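Local coordinates for protein DNA polymerase II large subunit (Pyrococcus horikoshii, PDB 5BKH) that carries a mini-intein that probably excises itself from the polymerase precursor by protein splicing, seen here in a domain-swapped form, at residues V68-E73 with K159-V164; T14-Q19 with I55-F60; V103-N108 with N123-I128; E88-S93 with L136-K141. All coordinates share one frame; numbering follows the deposited sequence.

Contact 1. Residues V68-E73 with K159-V164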
loop_
_atom_site.group_PDB
_atom_site.type_symbol
_atom_site.label_atom_id
_atom_site.label_comp_id
_atom_site.label_asym_id
_atom_site.label_seq_id
_atom_site.Cartn_x
_atom_site.Cartn_y
_atom_site.Cartn_z
ATOM N N VAL A 68 34.995 14.933 -11.054
ATOM C CA VAL A 68 35.907 13.798 -11.146
ATOM C C VAL A 68 35.318 12.720 -12.052
ATOM O O VAL A 68 34.114 12.674 -12.305
ATOM C CB VAL A 68 36.223 13.231 -9.740
ATOM C CG1 VAL A 68 35.017 12.504 -9.174
ATOM C CG2 VAL A 68 37.463 12.343 -9.763
ATOM N N LEU A 69 36.200 11.865 -12.572
ATOM C CA LEU A 69 35.827 10.673 -13.326
ATOM C C LEU A 69 35.791 9.449 -12.423
ATOM O O LEU A 69 36.668 9.267 -11.571
ATOM C CB LEU A 69 36.807 10.426 -14.473
ATOM C CG LEU A 69 36.819 11.476 -15.580
ATOM C CD1 LEU A 69 37.948 11.203 -16.536
ATOM C CD2 LEU A 69 35.487 11.411 -16.336
ATOM N N THR A 70 34.786 8.597 -12.621
ATOM C CA THR A 70 34.754 7.344 -11.885
ATOM C C THR A 70 34.242 6.224 -12.780
ATOM O O THR A 70 33.658 6.450 -13.848
ATOM C CB THR A 70 33.921 7.456 -10.594
ATOM O OG1 THR A 70 34.410 6.514 -9.630
ATOM C CG2 THR A 70 32.460 7.177 -10.853
ATOM N N ASP A 71 34.497 5.000 -12.323
ATOM C CA ASP A 71 34.227 3.807 -13.108
ATOM C C ASP A 71 32.779 3.368 -12.957
ATOM O O ASP A 71 32.212 3.397 -11.860
ATOM C CB ASP A 71 35.160 2.671 -12.684
ATOM C CG ASP A 71 36.597 2.911 -13.100
ATOM O OD1 ASP A 71 36.814 3.451 -14.206
ATOM O OD2 ASP A 71 37.508 2.561 -12.320
ATOM N N ILE A 72 32.190 2.950 -14.074
ATOM C CA ILE A 72 30.829 2.426 -14.107
ATOM C C ILE A 72 30.922 0.918 -13.891
ATOM O O ILE A 72 31.196 0.166 -14.826
ATOM C CB ILE A 72 30.133 2.759 -15.427
ATOM C CG1 ILE A 72 30.058 4.272 -15.629
ATOM C CG2 ILE A 72 28.751 2.130 -15.466
ATOM C CD1 ILE A 72 29.052 4.695 -16.678
ATOM N N GLU A 73 30.692 0.470 -12.655
ATOM C CA GLU A 73 30.794 -0.956 -12.367
ATOM C C GLU A 73 29.658 -1.730 -13.031
ATOM O O GLU A 73 29.894 -2.635 -13.839
ATOM C CB GLU A 73 30.805 -1.183 -10.855
ATOM C CG GLU A 73 32.008 -0.566 -10.158
ATOM C CD GLU A 73 31.943 -0.695 -8.649
ATOM O OE1 GLU A 73 30.843 -0.962 -8.121
ATOM O OE2 GLU A 73 32.992 -0.523 -7.990
ATOM N N LYS A 159 31.849 3.614 -8.791
ATOM C CA LYS A 159 32.836 3.386 -7.748
ATOM C C LYS A 159 33.075 4.676 -6.969
ATOM O O LYS A 159 33.252 5.745 -7.565
ATOM C CB LYS A 159 34.136 2.859 -8.361
ATOM C CG LYS A 159 35.342 2.898 -7.444
ATOM C CD LYS A 159 36.619 3.098 -8.243
ATOM C CE LYS A 159 36.847 1.939 -9.207
ATOM N NZ LYS A 159 38.293 1.626 -9.389
ATOM N N LYS A 160 33.042 4.568 -5.637
ATOM C CA LYS A 160 33.317 5.668 -4.715
ATOM C C LYS A 160 32.285 6.789 -4.812
ATOM O O LYS A 160 31.444 6.943 -3.921
ATOM C CB LYS A 160 34.724 6.229 -4.949
ATOM C CG LYS A 160 35.435 6.685 -3.680
ATOM C CD LYS A 160 36.895 7.025 -3.951
ATOM C CE LYS A 160 37.488 7.871 -2.835
ATOM N NZ LYS A 160 36.755 7.694 -1.549
ATOM N N TYR A 161 32.342 7.577 -5.880
ATOM C CA TYR A 161 31.501 8.759 -6.029
ATOM C C TYR A 161 30.237 8.374 -6.787
ATOM O O TYR A 161 30.291 8.072 -7.985
ATOM C CB TYR A 161 32.272 9.864 -6.743
ATOM C CG TYR A 161 33.637 10.117 -6.139
ATOM C CD1 TYR A 161 33.774 10.448 -4.795
ATOM C CD2 TYR A 161 34.788 9.991 -6.903
ATOM C CE1 TYR A 161 35.021 10.671 -4.237
ATOM C CE2 TYR A 161 36.039 10.213 -6.356
ATOM C CZ TYR A 161 36.150 10.551 -5.022
ATOM O OH TYR A 161 37.394 10.770 -4.473
ATOM N N HIS A 162 29.098 8.405 -6.095
ATOM C CA HIS A 162 27.851 7.848 -6.605
ATOM C C HIS A 162 26.878 8.896 -7.128
ATOM O O HIS A 162 25.768 8.543 -7.537
ATOM C CB HIS A 162 27.177 7.014 -5.516
ATOM C CG HIS A 162 28.121 6.099 -4.800
ATOM N ND1 HIS A 162 28.772 5.063 -5.434
ATOM C CD2 HIS A 162 28.526 6.064 -3.510
ATOM C CE1 HIS A 162 29.539 4.430 -4.564
ATOM N NE2 HIS A 162 29.408 5.017 -3.389
ATOM N N THR A 163 27.257 10.162 -7.134
ATOM C CA THR A 163 26.377 11.187 -7.660
ATOM C C THR A 163 26.557 11.304 -9.171
ATOM O O THR A 163 27.538 10.824 -9.747
ATOM C CB THR A 163 26.648 12.525 -6.977
ATOM O OG1 THR A 163 25.470 13.333 -7.042
ATOM C CG2 THR A 163 27.793 13.247 -7.657
ATOM N N VAL A 164 25.591 11.950 -9.814
ATOM C CA VAL A 164 25.537 11.997 -11.267
ATOM C C VAL A 164 25.173 13.410 -11.707
ATOM O O VAL A 164 24.467 14.137 -11.003
ATOM C CB VAL A 164 24.542 10.933 -11.800
ATOM C CG1 VAL A 164 23.436 11.550 -12.622
ATOM C CG2 VAL A 164 25.285 9.885 -12.600
#

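Contact 2. Residues T14-Q19 with I55-F60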
loop_
_atom_site.group_PDB
_atom_site.type_symbol
_atom_site.label_atom_id
_atom_site.label_comp_id
_atom_site.label_asym_id
_atom_site.label_seq_id
_atom_site.Cartn_x
_atom_site.Cartn_y
_atom_site.Cartn_z
ATOM N N THR A 14 16.525 9.949 -19.071
ATOM C CA THR A 14 17.331 10.925 -18.347
ATOM C C THR A 14 18.765 10.913 -18.866
ATOM O O THR A 14 19.389 9.853 -18.964
ATOM C CB THR A 14 17.295 10.625 -16.850
ATOM O OG1 THR A 14 16.111 11.194 -16.280
ATOM C CG2 THR A 14 18.515 11.193 -16.152
ATOM N N ARG A 15 19.285 12.093 -19.203
ATOM C CA ARG A 15 20.619 12.231 -19.779
ATOM C C ARG A 15 21.635 12.566 -18.696
ATOM O O ARG A 15 21.474 13.548 -17.964
ATOM C CB ARG A 15 20.642 13.311 -20.859
ATOM C CG ARG A 15 19.513 13.217 -21.863
ATOM C CD ARG A 15 19.627 14.309 -22.909
ATOM N NE ARG A 15 20.449 13.880 -24.033
ATOM C CZ ARG A 15 19.989 13.205 -25.076
ATOM N NH1 ARG A 15 18.714 12.864 -25.171
ATOM N NH2 ARG A 15 20.831 12.858 -26.047
ATOM N N ILE A 16 22.681 11.752 -18.600
ATOM C CA ILE A 16 23.764 11.984 -17.661
ATOM C C ILE A 16 25.048 12.122 -18.458
ATOM O O ILE A 16 25.154 11.669 -19.602
ATOM C CB ILE A 16 23.889 10.866 -16.605
ATOM C CG1 ILE A 16 24.571 9.632 -17.201
ATOM C CG2 ILE A 16 22.523 10.507 -16.039
ATOM C CD1 ILE A 16 25.047 8.646 -16.161
ATOM N N LEU A 17 26.038 12.747 -17.835
ATOM C CA LEU A 17 27.241 13.152 -18.540
ATOM C C LEU A 17 28.428 12.245 -18.212
ATOM O O LEU A 17 28.769 12.007 -17.041
ATOM C CB LEU A 17 27.511 14.640 -18.286
ATOM C CG LEU A 17 28.807 15.404 -18.519
ATOM C CD1 LEU A 17 28.510 16.813 -18.897
ATOM C CD2 LEU A 17 29.426 15.529 -17.166
ATOM N N VAL A 18 29.037 11.725 -19.278
ATOM C CA VAL A 18 30.055 10.692 -19.214
ATOM C C VAL A 18 31.173 11.074 -20.172
ATOM O O VAL A 18 31.048 11.996 -20.979
ATOM C CB VAL A 18 29.500 9.297 -19.582
ATOM C CG1 VAL A 18 28.650 8.734 -18.454
ATOM C CG2 VAL A 18 28.713 9.349 -20.894
ATOM N N GLN A 19 32.274 10.346 -20.067
ATOM C CA GLN A 19 33.385 10.437 -20.998
ATOM C C GLN A 19 33.546 9.076 -21.658
ATOM O O GLN A 19 33.795 8.074 -20.972
ATOM C CB GLN A 19 34.666 10.862 -20.279
ATOM C CG GLN A 19 35.923 10.754 -21.113
ATOM C CD GLN A 19 37.121 11.362 -20.417
ATOM O OE1 GLN A 19 37.033 12.450 -19.851
ATOM N NE2 GLN A 19 38.246 10.659 -20.447
ATOM N N ILE A 55 34.393 3.641 -21.034
ATOM C CA ILE A 55 33.337 4.384 -20.356
ATOM C C ILE A 55 33.877 4.937 -19.045
ATOM O O ILE A 55 34.666 4.278 -18.358
ATOM C CB ILE A 55 32.099 3.493 -20.115
ATOM C CG1 ILE A 55 30.830 4.336 -19.963
ATOM C CG2 ILE A 55 32.286 2.581 -18.901
ATOM C CD1 ILE A 55 30.536 5.213 -21.137
ATOM N N LYS A 56 33.474 6.165 -18.719
ATOM C CA LYS A 56 33.600 6.678 -17.361
ATOM C C LYS A 56 32.470 7.669 -17.131
ATOM O O LYS A 56 32.038 8.358 -18.056
ATOM C CB LYS A 56 34.967 7.330 -17.116
ATOM C CG LYS A 56 36.039 6.350 -16.643
ATOM C CD LYS A 56 36.900 6.923 -15.537
ATOM C CE LYS A 56 38.312 6.362 -15.604
ATOM N NZ LYS A 56 39.096 6.688 -14.380
ATOM N N VAL A 57 31.970 7.719 -15.901
ATOM C CA VAL A 57 30.869 8.617 -15.562
ATOM C C VAL A 57 31.430 9.801 -14.787
ATOM O O VAL A 57 32.334 9.639 -13.949
ATOM C CB VAL A 57 29.763 7.883 -14.770
ATOM C CG1 VAL A 57 30.326 7.235 -13.542
ATOM C CG2 VAL A 57 28.630 8.821 -14.401
ATOM N N TYR A 58 30.913 11.003 -15.073
ATOM C CA TYR A 58 31.343 12.199 -14.357
ATOM C C TYR A 58 30.568 12.321 -13.047
ATOM O O TYR A 58 29.330 12.369 -13.048
ATOM C CB TYR A 58 31.121 13.417 -15.244
ATOM C CG TYR A 58 32.252 13.747 -16.198
ATOM C CD1 TYR A 58 32.078 13.657 -17.581
ATOM C CD2 TYR A 58 33.444 14.282 -15.728
ATOM C CE1 TYR A 58 33.099 13.972 -18.449
ATOM C CE2 TYR A 58 34.467 14.627 -16.601
ATOM C CZ TYR A 58 34.281 14.474 -17.964
ATOM O OH TYR A 58 35.292 14.818 -18.836
ATOM N N SER A 59 31.298 12.358 -11.933
ATOM C CA SER A 59 30.720 12.531 -10.608
ATOM C C SER A 59 31.367 13.721 -9.901
ATOM O O SER A 59 32.169 14.448 -10.501
ATOM C CB SER A 59 30.895 11.249 -9.793
ATOM O OG SER A 59 30.067 11.243 -8.647
ATOM N N PHE A 60 31.053 13.914 -8.619
ATOM C CA PHE A 60 31.553 15.050 -7.856
ATOM C C PHE A 60 32.206 14.576 -6.567
ATOM O O PHE A 60 31.683 13.690 -5.883
ATOM C CB PHE A 60 30.425 16.041 -7.527
ATOM C CG PHE A 60 30.914 17.376 -7.032
ATOM C CD1 PHE A 60 31.311 18.357 -7.925
ATOM C CD2 PHE A 60 30.980 17.648 -5.676
ATOM C CE1 PHE A 60 31.763 19.582 -7.478
ATOM C CE2 PHE A 60 31.431 18.875 -5.220
ATOM C CZ PHE A 60 31.821 19.842 -6.122
#

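Contact 3. Residues V103-N108 with N123-I128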
loop_
_atom_site.group_PDB
_atom_site.type_symbol
_atom_site.label_atom_id
_atom_site.label_comp_id
_atom_site.label_asym_id
_atom_site.label_seq_id
_atom_site.Cartn_x
_atom_site.Cartn_y
_atom_site.Cartn_z
ATOM N N VAL A 103 -12.867 -3.540 -24.100
ATOM C CA VAL A 103 -12.696 -3.281 -25.522
ATOM C C VAL A 103 -14.031 -3.523 -26.210
ATOM O O VAL A 103 -14.698 -4.534 -25.951
ATOM C CB VAL A 103 -11.600 -4.178 -26.122
ATOM C CG1 VAL A 103 -11.342 -3.804 -27.557
ATOM C CG2 VAL A 103 -10.319 -4.073 -25.305
ATOM N N LEU A 104 -14.431 -2.590 -27.066
ATOM C CA LEU A 104 -15.657 -2.753 -27.836
ATOM C C LEU A 104 -15.442 -3.779 -28.937
ATOM O O LEU A 104 -14.624 -3.573 -29.840
ATOM C CB LEU A 104 -16.100 -1.425 -28.435
ATOM C CG LEU A 104 -17.483 -0.955 -27.994
ATOM C CD1 LEU A 104 -18.076 -0.126 -29.104
ATOM C CD2 LEU A 104 -18.408 -2.118 -27.621
ATOM N N VAL A 105 -16.193 -4.873 -28.874
ATOM C CA VAL A 105 -16.043 -6.002 -29.776
ATOM C C VAL A 105 -17.369 -6.216 -30.490
ATOM O O VAL A 105 -18.436 -5.978 -29.917
ATOM C CB VAL A 105 -15.602 -7.263 -28.999
ATOM C CG1 VAL A 105 -16.063 -8.539 -29.684
ATOM C CG2 VAL A 105 -14.095 -7.263 -28.832
ATOM N N TYR A 106 -17.301 -6.617 -31.755
ATOM C CA TYR A 106 -18.478 -7.027 -32.509
ATOM C C TYR A 106 -18.486 -8.546 -32.595
ATOM O O TYR A 106 -17.585 -9.143 -33.191
ATOM C CB TYR A 106 -18.484 -6.409 -33.906
ATOM C CG TYR A 106 -19.790 -6.566 -34.649
ATOM C CD1 TYR A 106 -20.852 -5.703 -34.413
ATOM C CD2 TYR A 106 -19.960 -7.576 -35.596
ATOM C CE1 TYR A 106 -22.050 -5.839 -35.091
ATOM C CE2 TYR A 106 -21.154 -7.720 -36.281
ATOM C CZ TYR A 106 -22.193 -6.848 -36.026
ATOM O OH TYR A 106 -23.381 -6.980 -36.703
ATOM N N GLU A 107 -19.490 -9.170 -31.992
ATOM C CA GLU A 107 -19.621 -10.614 -32.082
ATOM C C GLU A 107 -21.098 -10.973 -32.058
ATOM O O GLU A 107 -21.882 -10.349 -31.337
ATOM C CB GLU A 107 -18.854 -11.324 -30.958
ATOM C CG GLU A 107 -19.345 -11.037 -29.548
ATOM C CD GLU A 107 -18.518 -11.757 -28.495
ATOM O OE1 GLU A 107 -17.369 -12.146 -28.805
ATOM O OE2 GLU A 107 -19.013 -11.934 -27.361
ATOM N N ASN A 108 -21.467 -11.958 -32.880
ATOM C CA ASN A 108 -22.850 -12.422 -32.992
ATOM C C ASN A 108 -23.800 -11.267 -33.294
ATOM O O ASN A 108 -24.881 -11.154 -32.715
ATOM C CB ASN A 108 -23.280 -13.169 -31.730
ATOM C CG ASN A 108 -23.001 -14.654 -31.813
ATOM O OD1 ASN A 108 -21.920 -15.072 -32.233
ATOM N ND2 ASN A 108 -23.977 -15.462 -31.412
ATOM N N ASN A 123 -10.855 -11.605 -33.559
ATOM C CA ASN A 123 -11.957 -10.819 -33.021
ATOM C C ASN A 123 -12.078 -9.494 -33.766
ATOM O O ASN A 123 -11.098 -8.957 -34.289
ATOM C CB ASN A 123 -11.753 -10.537 -31.530
ATOM C CG ASN A 123 -12.037 -11.738 -30.648
ATOM O OD1 ASN A 123 -11.877 -11.673 -29.429
ATOM N ND2 ASN A 123 -12.446 -12.844 -31.258
ATOM N N ILE A 124 -13.296 -8.957 -33.790
ATOM C CA ILE A 124 -13.597 -7.688 -34.442
ATOM C C ILE A 124 -13.646 -6.596 -33.379
ATOM O O ILE A 124 -14.477 -6.647 -32.465
ATOM C CB ILE A 124 -14.926 -7.751 -35.212
ATOM C CG1 ILE A 124 -14.869 -8.808 -36.321
ATOM C CG2 ILE A 124 -15.272 -6.380 -35.776
ATOM C CD1 ILE A 124 -13.892 -8.481 -37.411
ATOM N N ILE A 125 -12.762 -5.610 -33.511
ATOM C CA ILE A 125 -12.770 -4.388 -32.714
ATOM C C ILE A 125 -13.472 -3.294 -33.506
ATOM O O ILE A 125 -13.325 -3.198 -34.737
ATOM C CB ILE A 125 -11.337 -3.949 -32.345
ATOM C CG1 ILE A 125 -10.590 -5.063 -31.615
ATOM C CG2 ILE A 125 -11.349 -2.677 -31.513
ATOM C CD1 ILE A 125 -11.368 -5.690 -30.523
ATOM N N ILE A 126 -14.239 -2.468 -32.803
ATOM C CA ILE A 126 -14.812 -1.260 -33.376
ATOM C C ILE A 126 -13.812 -0.126 -33.190
ATOM O O ILE A 126 -13.385 0.158 -32.067
ATOM C CB ILE A 126 -16.159 -0.914 -32.724
ATOM C CG1 ILE A 126 -17.092 -2.125 -32.744
ATOM C CG2 ILE A 126 -16.791 0.291 -33.416
ATOM C CD1 ILE A 126 -17.265 -2.743 -34.128
ATOM N N ILE A 127 -13.421 0.511 -34.293
ATOM C CA ILE A 127 -12.640 1.742 -34.212
ATOM C C ILE A 127 -13.415 2.842 -34.918
ATOM O O ILE A 127 -14.498 2.600 -35.456
ATOM C CB ILE A 127 -11.229 1.588 -34.807
ATOM C CG1 ILE A 127 -11.289 1.534 -36.336
ATOM C CG2 ILE A 127 -10.496 0.407 -34.183
ATOM C CD1 ILE A 127 -9.961 1.212 -36.981
ATOM N N ILE A 128 -12.891 4.061 -34.909
ATOM C CA ILE A 128 -13.580 5.184 -35.527
ATOM C C ILE A 128 -12.599 5.915 -36.430
ATOM O O ILE A 128 -11.611 6.484 -35.951
ATOM C CB ILE A 128 -14.192 6.124 -34.482
ATOM C CG1 ILE A 128 -15.282 5.366 -33.721
ATOM C CG2 ILE A 128 -14.775 7.344 -35.158
ATOM C CD1 ILE A 128 -15.799 6.067 -32.514
#

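Contact 4. Residues E88-S93 with L136-K141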
loop_
_atom_site.group_PDB
_atom_site.type_symbol
_atom_site.label_atom_id
_atom_site.label_comp_id
_atom_site.label_asym_id
_atom_site.label_seq_id
_atom_site.Cartn_x
_atom_site.Cartn_y
_atom_site.Cartn_z
ATOM N N GLU A 88 -2.629 -5.284 -32.436
ATOM C CA GLU A 88 -2.347 -4.846 -33.795
ATOM C C GLU A 88 -3.540 -5.251 -34.650
ATOM O O GLU A 88 -3.819 -6.448 -34.810
ATOM C CB GLU A 88 -1.047 -5.458 -34.306
ATOM C CG GLU A 88 0.089 -4.454 -34.427
ATOM C CD GLU A 88 1.455 -5.108 -34.383
ATOM O OE1 GLU A 88 2.375 -4.518 -33.776
ATOM O OE2 GLU A 88 1.610 -6.208 -34.955
ATOM N N LEU A 89 -4.251 -4.252 -35.165
ATOM C CA LEU A 89 -5.474 -4.424 -35.932
ATOM C C LEU A 89 -5.214 -4.189 -37.416
ATOM O O LEU A 89 -4.179 -3.652 -37.818
ATOM C CB LEU A 89 -6.555 -3.461 -35.430
ATOM C CG LEU A 89 -6.665 -3.262 -33.917
ATOM C CD1 LEU A 89 -7.331 -1.934 -33.603
ATOM C CD2 LEU A 89 -7.460 -4.399 -33.323
ATOM N N GLU A 90 -6.178 -4.592 -38.239
ATOM C CA GLU A 90 -6.038 -4.358 -39.664
ATOM C C GLU A 90 -6.244 -2.877 -39.958
ATOM O O GLU A 90 -6.723 -2.111 -39.117
ATOM C CB GLU A 90 -7.013 -5.232 -40.459
ATOM C CG GLU A 90 -8.449 -4.748 -40.467
ATOM C CD GLU A 90 -9.379 -5.673 -41.236
ATOM O OE1 GLU A 90 -9.458 -6.871 -40.889
ATOM O OE2 GLU A 90 -10.027 -5.200 -42.196
ATOM N N LEU A 91 -5.850 -2.475 -41.168
ATOM C CA LEU A 91 -5.837 -1.083 -41.614
ATOM C C LEU A 91 -4.764 -0.260 -40.906
ATOM O O LEU A 91 -4.817 0.974 -40.915
ATOM C CB LEU A 91 -7.212 -0.421 -41.443
ATOM C CG LEU A 91 -8.387 -1.015 -42.229
ATOM C CD1 LEU A 91 -9.580 -0.073 -42.200
ATOM C CD2 LEU A 91 -7.999 -1.346 -43.668
ATOM N N GLY A 92 -3.787 -0.924 -40.283
ATOM C CA GLY A 92 -2.665 -0.256 -39.658
ATOM C C GLY A 92 -2.882 0.231 -38.240
ATOM O O GLY A 92 -1.906 0.616 -37.586
ATOM N N SER A 93 -4.115 0.224 -37.736
ATOM C CA SER A 93 -4.392 0.796 -36.424
ATOM C C SER A 93 -3.838 -0.077 -35.302
ATOM O O SER A 93 -3.793 -1.307 -35.400
ATOM C CB SER A 93 -5.897 0.986 -36.232
ATOM O OG SER A 93 -6.165 1.918 -35.199
ATOM N N LEU A 136 -15.830 1.659 -37.766
ATOM C CA LEU A 136 -15.226 0.669 -38.644
ATOM C C LEU A 136 -15.045 -0.636 -37.882
ATOM O O LEU A 136 -14.696 -0.627 -36.695
ATOM C CB LEU A 136 -13.868 1.153 -39.154
ATOM C CG LEU A 136 -13.788 1.876 -40.497
ATOM C CD1 LEU A 136 -14.780 3.019 -40.545
ATOM C CD2 LEU A 136 -12.377 2.400 -40.706
ATOM N N LYS A 137 -15.281 -1.754 -38.566
ATOM C CA LYS A 137 -15.059 -3.081 -38.001
ATOM C C LYS A 137 -13.720 -3.598 -38.505
ATOM O O LYS A 137 -13.575 -3.897 -39.694
ATOM C CB LYS A 137 -16.188 -4.038 -38.374
ATOM C CG LYS A 137 -17.568 -3.591 -37.911
ATOM C CD LYS A 137 -18.444 -4.779 -37.574
ATOM C CE LYS A 137 -19.912 -4.463 -37.793
ATOM N NZ LYS A 137 -20.281 -3.086 -37.382
ATOM N N VAL A 138 -12.741 -3.712 -37.606
ATOM C CA VAL A 138 -11.422 -4.202 -37.983
ATOM C C VAL A 138 -11.109 -5.439 -37.158
ATOM O O VAL A 138 -11.701 -5.678 -36.110
ATOM C CB VAL A 138 -10.328 -3.132 -37.807
ATOM C CG1 VAL A 138 -10.570 -1.983 -38.774
ATOM C CG2 VAL A 138 -10.285 -2.639 -36.364
ATOM N N ALA A 139 -10.173 -6.239 -37.651
ATOM C CA ALA A 139 -9.852 -7.517 -37.038
ATOM C C ALA A 139 -8.537 -7.434 -36.281
ATOM O O ALA A 139 -7.605 -6.746 -36.708
ATOM C CB ALA A 139 -9.769 -8.622 -38.093
ATOM N N VAL A 140 -8.461 -8.154 -35.166
ATOM C CA VAL A 140 -7.225 -8.244 -34.397
ATOM C C VAL A 140 -6.277 -9.188 -35.126
ATOM O O VAL A 140 -6.512 -10.398 -35.179
ATOM C CB VAL A 140 -7.482 -8.726 -32.967
ATOM C CG1 VAL A 140 -6.169 -8.781 -32.204
ATOM C CG2 VAL A 140 -8.469 -7.812 -32.277
ATOM N N LYS A 141 -5.194 -8.639 -35.674
ATOM C CA LYS A 141 -4.189 -9.464 -36.334
ATOM C C LYS A 141 -3.155 -10.007 -35.361
ATOM O O LYS A 141 -2.731 -11.160 -35.493
ATOM C CB LYS A 141 -3.473 -8.672 -37.431
ATOM C CG LYS A 141 -4.372 -7.819 -38.297
ATOM C CD LYS A 141 -3.559 -6.771 -39.048
ATOM C CE LYS A 141 -2.606 -7.407 -40.054
ATOM N NZ LYS A 141 -1.626 -6.415 -40.583
#

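Contact 1. Residues V68-E73 with K159-V164
Thr-70 of strand 66-78 meets a gamma turn, Lys-159 to Tyr-161, at the surface of the Hint-type splicing fold. The turn is closed by Tyr-161 N donating to Lys-159 O at 2.7 Å. Lys-160 between them has the backbone angles of a classic gamma turn (phi 65°, psi -74°). Lys-159 O takes a second bond from Thr-70 OG1, very short at 2.5 Å, so two donors share one carbonyl. The hydroxyl is swung opposite the backbone N of its own residue (chi1 -152°), which aims it at the turn. A valine in its place would probably leave Lys-159 O with the turn bond alone and remove one of the ties between turn and strand. The other backbone end of Lys-159 is also held. Its N donates to Asp-71 O at 3.1 Å.

The side chains of Lys-159 and Asp-71 run side by side, pointing the same way. They end in a weak salt bridge, NZ of Lys-159 to OD2 of Asp-71, at 3.2 Å. OD1 of Asp-71 makes a long, weak ion pair with Lys-56. Glu-73 crosses the root of the Lys-159 chain, OE2 lying 3.6 Å from CB of Lys-159, while its OE1 bridges to Arg-6. At the far end, Val-68 and Tyr-161 cross at about a right angle, with Val-68 CG1 3.4 Å from Tyr-161 CD2.

Contact 2. Residues T14-Q19 with I55-F60
Leu-17 and Tyr-58 pack closely between strands 15-20 and 55-61, two twisted antiparallel neighbours in the first sheet of this splicing domain. Leu-17 CD2 comes obliquely to the root of the ring, 3.3 Å from Tyr-58 CD1. Tyr-58 CG lies beside its own backbone N (chi1 -87°), and the ring extends along the opposite strand from Leu-17 to Gln-19. The backbone between Leu-17 and Val-18 meets the ring at its edge. At the far end Gln-19, reaching out in an extended chain, brings OE1 to 3.1 Å from Tyr-58 OH. Its amide is turned 68° from the ring plane.

Val-18 and Val-57 pair on the other face of the sheet, in a non-hydrogen-bonded position. CG1 of Val-18 lies 3.9 Å from CB of Val-57. Ile-16 slants in beside them, its CD1 4.0 Å from Val-57 CG2. The N-to-C directions of the strands are 126° apart, and three backbone bonds hold them. Tyr-58 N donates to Leu-17 O at 3.1 Å, and Gln-19 N donates to Lys-56 O at 2.8 Å. The return bond, Lys-56 N to Gln-19 O, is bent.

Leu-133 of the second subunit packs on both Leu-17 and Tyr-58. On the valine face lie Leu-156 of strand 153-158 and Val-164 of strand 164-166. Strand 23-28 flanks strand 15-20, and strand 66-78 continues the sheet beyond strand 55-61.

Contact 3. Residues V103-N108 with N123-I128
Ile-125 reaches across to two valines of strand 102-107, and this is the tight part of the contact. Its CD1 touches both, 3.5 Å from Val-103 CG1 and 3.6 Å from Val-105 CG2. CG1 of Ile-125 lies beside its backbone N (chi1 -56°), and the chain bends again beyond it to bring the methyl to both valines. Val-105 and Ile-125 form an antiparallel, non-hydrogen-bonded pair, and all three side chains are buried.

The Tyr-106 and Ile-124 face is looser and partly exposed. Only the root of the tyrosine packs here, CB lying 3.7 Å from Ile-124 CG2 and 3.9 Å from Ile-126 CD1. Its ring leads away, to an edge-to-face contact with Phe-111 and a cation-pi contact with Lys-137. The N-to-C directions of the strands are 122° apart, a twisted antiparallel pair, and two backbone bonds join them. Tyr-106 N donates to Ile-124 O at 2.9 Å. Ile-126 N donates to Leu-104 O at 3.2 Å.

Phe-60 and Ile-170 of the second subunit pack on Leu-104 and Ile-126, in keeping with the domain swap. Within the chain's six-stranded antiparallel sheet, strand 110-115 lies beyond strand 102-107, and strand 135-146 flanks strand 124-128.

Contact 4. Residues E88-S93 with L136-K141
Leu-89 and Val-140 form an antiparallel, non-hydrogen-bonded beta pair between strand 84-89 and strand 135-146. It belongs to the six-stranded antiparallel sheet of this splicing domain. Backbone bonds flank the pair. Lys-141 N donates to Glu-88 O at 2.7 Å, and Glu-90 N donates to Ala-139 O at 3.0 Å. Both hydrogen bonds are bent. Past Leu-89 the chain turns back toward strand 94-97, and Leu-89 N donates to Ser-93 O to close the turn.

Leu-89 packs inward on two valines. Its CD2 lies 3.7 Å from Val-140 CG2, and it crosses Val-138 at about a right angle. Ile-125 of strand 124-128 covers Leu-89 as well. Glu-90 folds over the partner strand. Its CG sits between the backbone N and carbonyl carbon (chi1 77°), which brings it to 3.6 Å from Val-138 CB. The carboxylate then reaches Ala-139, where OE1 accepts a weak bond from N at 3.4 Å. With an alanine here, Ala-139 N is likely to lose its weak acceptor, and a gap would probably open beside Val-138.

Lys-141 lays its aliphatic chain along the facing backbone, CD 3.4 Å from Leu-89 O. Glu-88 turns its carboxylate to Arg-86 instead. At the turn, Leu-91 CD1 lies 4.0 Å from both Leu-136 CD2 and Val-138 CG1.

In the fold
From the N terminus, contact 2 closes first, when 55-60 returns to 14-19. Segment 68-73 then opens contact 1, and the chain crosses to the other end of the elongated molecule. There 88-93 opens contact 4. Contact 3 opens and closes within that loop, before 136-141 closes contact 4. The chain returns, and 159-164 closes contact 1 last. Contact 3 is thus nested in contact 4, and both in contact 1; none cross. Contacts 1 and 2 meet on the same sheet, where strands 55-61 and 66-78 are neighbours, and touch through Ser-59. Contacts 3 and 4 are neighbours in the six-stranded sheet. The centres of contacts 2 and 3 are about 49 Å apart, and both touch the second subunit.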